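Local coordinates for protein lactococcal phage P2 ORF15 (Lactococcus phage p2, PDB 2WZP) that probably serves as the distal tail (Dit) protein of the phage baseplate, linking it to the tail and holding its receptor-binding proteins, at residues Leu170-Val180 with Tyr207-Trp218. Sequence-based numbering, arbitrary orientation.
Sequences LTFDKIQNGKV and YGESDIDRLSRW
With CG beside its backbone N (chi1 -87°), Asn177 lays its amide along the backbone of Glu209, while Lys174, CG anti to its N but the chain bent at chi2 (75°), swings its ammonium across to Asp213. Glu209 N donates to Asn177 OD1 at 2.8 Å, from above the amide's carbonyl plane, and Asn177 ND2 gives a hydrogen to Glu209 O, 3.0 Å away and close to the amide plane. The Tyr207 ring lies obliquely to this amide, its CE1 3.5 Å from Asn177 ND2, and Val180 CG2 reaches its CG. In the C-terminal domain of the distal tail protein, two ends of a long excursion run side by side, one leaving strand 165-173, outermost in its sheet within the chain, the other returning through a 3-10 turn to strand 218-220; Gly208, Glu209 and Ser210 also bond another protein chain. Asp213 OD2 receives Lys174 NZ on its syn lone pair at 2.8 Å, in a network continued by Arg217 and Asp211. Ile175 CG2 lies 3.8 Å from Ile212 CG1, the side chains crossing at nearly a right angle. Where the strand ends, Asp173 N bonds Leu215 O (2.9 Å); further back along it, Phe172 packs obliquely on Trp218 CB, and Leu170 CD1 sits over the indole's five-membered ring, 3.9 Å from its centroid.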
# COMPACT_ATOMS: atom_id res chain seq x y z
N LEU M 170 -36.00 -27.90 34.87
CA LEU M 170 -36.32 -27.92 36.30
C LEU M 170 -37.80 -28.18 36.54
O LEU M 170 -38.65 -27.58 35.88
CB LEU M 170 -35.97 -26.58 36.97
CG LEU M 170 -34.52 -26.10 37.02
CD1 LEU M 170 -34.43 -24.78 37.73
CD2 LEU M 170 -33.64 -27.11 37.75
N THR M 171 -38.09 -29.04 37.51
CA THR M 171 -39.44 -29.38 37.94
C THR M 171 -39.65 -28.85 39.36
O THR M 171 -38.78 -29.03 40.22
CB THR M 171 -39.64 -30.90 37.95
OG1 THR M 171 -39.25 -31.44 36.69
CG2 THR M 171 -41.07 -31.29 38.23
N PHE M 172 -40.79 -28.19 39.59
CA PHE M 172 -41.18 -27.67 40.90
C PHE M 172 -42.46 -28.38 41.29
O PHE M 172 -43.39 -28.44 40.49
CB PHE M 172 -41.35 -26.15 40.85
CG PHE M 172 -40.25 -25.47 40.08
CD1 PHE M 172 -38.98 -25.33 40.63
CD2 PHE M 172 -40.50 -24.94 38.82
CE1 PHE M 172 -37.96 -24.71 39.91
CE2 PHE M 172 -39.49 -24.28 38.11
CZ PHE M 172 -38.22 -24.18 38.65
N ASP M 173 -42.47 -29.00 42.48
CA ASP M 173 -43.61 -29.76 42.99
C ASP M 173 -44.07 -29.21 44.33
O ASP M 173 -43.26 -29.08 45.24
CB ASP M 173 -43.23 -31.23 43.18
CG ASP M 173 -43.34 -32.08 41.94
OD1 ASP M 173 -44.44 -32.62 41.69
OD2 ASP M 173 -42.31 -32.29 41.27
N LYS M 174 -45.36 -28.94 44.47
CA LYS M 174 -45.91 -28.46 45.71
C LYS M 174 -46.26 -29.67 46.61
O LYS M 174 -47.29 -30.32 46.44
CB LYS M 174 -47.09 -27.50 45.49
CG LYS M 174 -47.50 -26.71 46.72
CD LYS M 174 -46.54 -25.58 47.08
CE LYS M 174 -46.98 -25.06 48.43
NZ LYS M 174 -46.44 -23.70 48.72
N ILE M 175 -45.33 -29.99 47.52
CA ILE M 175 -45.40 -31.09 48.46
C ILE M 175 -45.72 -30.51 49.82
O ILE M 175 -45.09 -29.53 50.25
CB ILE M 175 -44.07 -31.92 48.49
CG1 ILE M 175 -43.47 -32.24 47.09
CG2 ILE M 175 -44.20 -33.17 49.38
CD1 ILE M 175 -44.26 -33.18 46.19
N GLN M 176 -46.69 -31.11 50.50
CA GLN M 176 -47.10 -30.70 51.83
C GLN M 176 -46.62 -31.72 52.82
O GLN M 176 -46.68 -32.92 52.56
CB GLN M 176 -48.62 -30.57 51.92
CG GLN M 176 -49.15 -29.24 51.38
CD GLN M 176 -49.82 -28.43 52.46
OE1 GLN M 176 -50.88 -28.81 53.00
NE2 GLN M 176 -49.20 -27.32 52.84
N ASN M 177 -46.15 -31.25 53.95
CA ASN M 177 -45.70 -32.08 55.07
C ASN M 177 -46.91 -32.79 55.67
O ASN M 177 -48.03 -32.31 55.57
CB ASN M 177 -45.09 -31.16 56.13
CG ASN M 177 -43.63 -30.85 55.95
OD1 ASN M 177 -42.89 -31.56 55.27
ND2 ASN M 177 -43.18 -29.79 56.58
N GLY M 178 -46.67 -33.91 56.32
CA GLY M 178 -47.71 -34.62 57.06
C GLY M 178 -47.93 -33.89 58.37
O GLY M 178 -47.27 -32.87 58.65
N LYS M 179 -48.85 -34.39 59.18
CA LYS M 179 -49.12 -33.80 60.49
C LYS M 179 -48.17 -34.43 61.53
O LYS M 179 -47.66 -35.54 61.33
CB LYS M 179 -50.58 -34.04 60.89
CG LYS M 179 -51.61 -33.41 60.01
CD LYS M 179 -52.82 -33.09 60.86
CE LYS M 179 -54.07 -32.73 60.06
NZ LYS M 179 -54.72 -33.93 59.47
N VAL M 180 -47.93 -33.71 62.64
CA VAL M 180 -47.12 -34.23 63.75
C VAL M 180 -48.11 -34.94 64.66
O VAL M 180 -49.03 -34.30 65.19
CB VAL M 180 -46.35 -33.10 64.51
CG1 VAL M 180 -45.62 -33.66 65.74
CG2 VAL M 180 -45.39 -32.38 63.59
N TYR M 207 -42.62 -36.71 60.26
CA TYR M 207 -43.82 -35.92 59.93
C TYR M 207 -43.73 -35.32 58.54
O TYR M 207 -44.72 -35.26 57.81
CB TYR M 207 -44.05 -34.80 60.98
CG TYR M 207 -43.25 -33.54 60.73
CD1 TYR M 207 -43.80 -32.45 60.06
CD2 TYR M 207 -41.91 -33.46 61.10
CE1 TYR M 207 -43.05 -31.31 59.77
CE2 TYR M 207 -41.14 -32.33 60.81
CZ TYR M 207 -41.72 -31.25 60.16
OH TYR M 207 -40.98 -30.12 59.93
N GLY M 208 -42.55 -34.84 58.21
CA GLY M 208 -42.27 -34.11 57.00
C GLY M 208 -40.84 -33.68 57.02
O GLY M 208 -40.02 -34.33 57.66
N GLU M 209 -40.53 -32.64 56.27
CA GLU M 209 -39.19 -32.09 56.12
C GLU M 209 -39.21 -30.61 56.48
O GLU M 209 -40.23 -29.93 56.27
CB GLU M 209 -38.70 -32.21 54.66
CG GLU M 209 -38.67 -33.60 54.08
CD GLU M 209 -37.35 -34.09 53.52
OE1 GLU M 209 -36.54 -33.26 53.06
OE2 GLU M 209 -37.14 -35.33 53.52
N SER M 210 -38.10 -30.10 57.00
CA SER M 210 -38.06 -28.66 57.28
C SER M 210 -37.86 -28.02 55.90
O SER M 210 -37.08 -28.54 55.08
CB SER M 210 -36.96 -28.30 58.27
OG SER M 210 -35.70 -28.64 57.72
N ASP M 211 -38.68 -26.99 55.60
CA ASP M 211 -38.71 -26.29 54.31
C ASP M 211 -39.03 -27.26 53.14
O ASP M 211 -38.28 -27.30 52.17
CB ASP M 211 -37.43 -25.47 54.11
CG ASP M 211 -37.43 -24.44 53.00
OD1 ASP M 211 -38.53 -23.95 52.63
OD2 ASP M 211 -36.32 -24.03 52.56
N ILE M 212 -40.15 -28.03 53.25
CA ILE M 212 -40.60 -28.96 52.19
C ILE M 212 -40.91 -28.16 50.90
O ILE M 212 -40.81 -28.65 49.76
CB ILE M 212 -41.81 -29.81 52.68
CG1 ILE M 212 -42.14 -30.99 51.74
CG2 ILE M 212 -43.06 -28.97 52.96
CD1 ILE M 212 -41.18 -32.13 51.73
N ASP M 213 -41.22 -26.89 51.12
CA ASP M 213 -41.56 -25.90 50.15
C ASP M 213 -40.45 -25.65 49.17
O ASP M 213 -40.72 -25.36 48.01
CB ASP M 213 -41.92 -24.62 50.87
CG ASP M 213 -42.99 -23.87 50.17
OD1 ASP M 213 -42.71 -22.73 49.70
OD2 ASP M 213 -44.11 -24.42 50.06
N ARG M 214 -39.21 -25.83 49.59
CA ARG M 214 -38.05 -25.66 48.71
C ARG M 214 -38.16 -26.49 47.41
O ARG M 214 -37.56 -26.13 46.42
CB ARG M 214 -36.74 -25.95 49.47
CG ARG M 214 -36.28 -27.38 49.40
CD ARG M 214 -35.33 -27.77 50.49
NE ARG M 214 -35.92 -28.86 51.25
CZ ARG M 214 -35.44 -30.08 51.27
NH1 ARG M 214 -34.33 -30.37 50.61
NH2 ARG M 214 -36.04 -31.02 51.95
N LEU M 215 -38.94 -27.59 47.43
CA LEU M 215 -39.13 -28.50 46.30
C LEU M 215 -40.07 -27.93 45.21
O LEU M 215 -40.15 -28.48 44.11
CB LEU M 215 -39.61 -29.90 46.80
CG LEU M 215 -38.75 -30.61 47.86
CD1 LEU M 215 -39.40 -31.89 48.30
CD2 LEU M 215 -37.38 -30.96 47.34
N SER M 216 -40.76 -26.83 45.53
CA SER M 216 -41.69 -26.14 44.63
C SER M 216 -41.07 -24.81 44.15
O SER M 216 -41.72 -24.05 43.46
CB SER M 216 -43.00 -25.84 45.35
OG SER M 216 -42.80 -24.84 46.34
N ARG M 217 -39.83 -24.54 44.55
CA ARG M 217 -39.16 -23.28 44.28
C ARG M 217 -37.95 -23.38 43.41
O ARG M 217 -37.22 -24.37 43.44
CB ARG M 217 -38.73 -22.64 45.59
CG ARG M 217 -39.87 -22.19 46.49
CD ARG M 217 -39.38 -21.16 47.47
NE ARG M 217 -38.16 -21.60 48.12
CZ ARG M 217 -38.13 -22.13 49.33
NH1 ARG M 217 -39.25 -22.25 50.03
NH2 ARG M 217 -36.98 -22.52 49.86
N TRP M 218 -37.70 -22.29 42.69
CA TRP M 218 -36.54 -22.09 41.86
C TRP M 218 -35.61 -21.20 42.64
O TRP M 218 -35.99 -20.09 43.02
CB TRP M 218 -36.95 -21.41 40.54
CG TRP M 218 -35.85 -21.20 39.54
CD1 TRP M 218 -34.57 -21.68 39.60
CD2 TRP M 218 -35.96 -20.48 38.30
NE1 TRP M 218 -33.86 -21.26 38.49
CE2 TRP M 218 -34.69 -20.53 37.68
CE3 TRP M 218 -37.00 -19.78 37.66
CZ2 TRP M 218 -34.44 -19.89 36.46
CZ3 TRP M 218 -36.76 -19.18 36.44
CH2 TRP M 218 -35.49 -19.23 35.85
O HOH W 1 -38.93 -30.20 42.78
O HOH W 2 -43.00 -28.31 47.93
O HOH W 3 -45.50 -26.78 50.94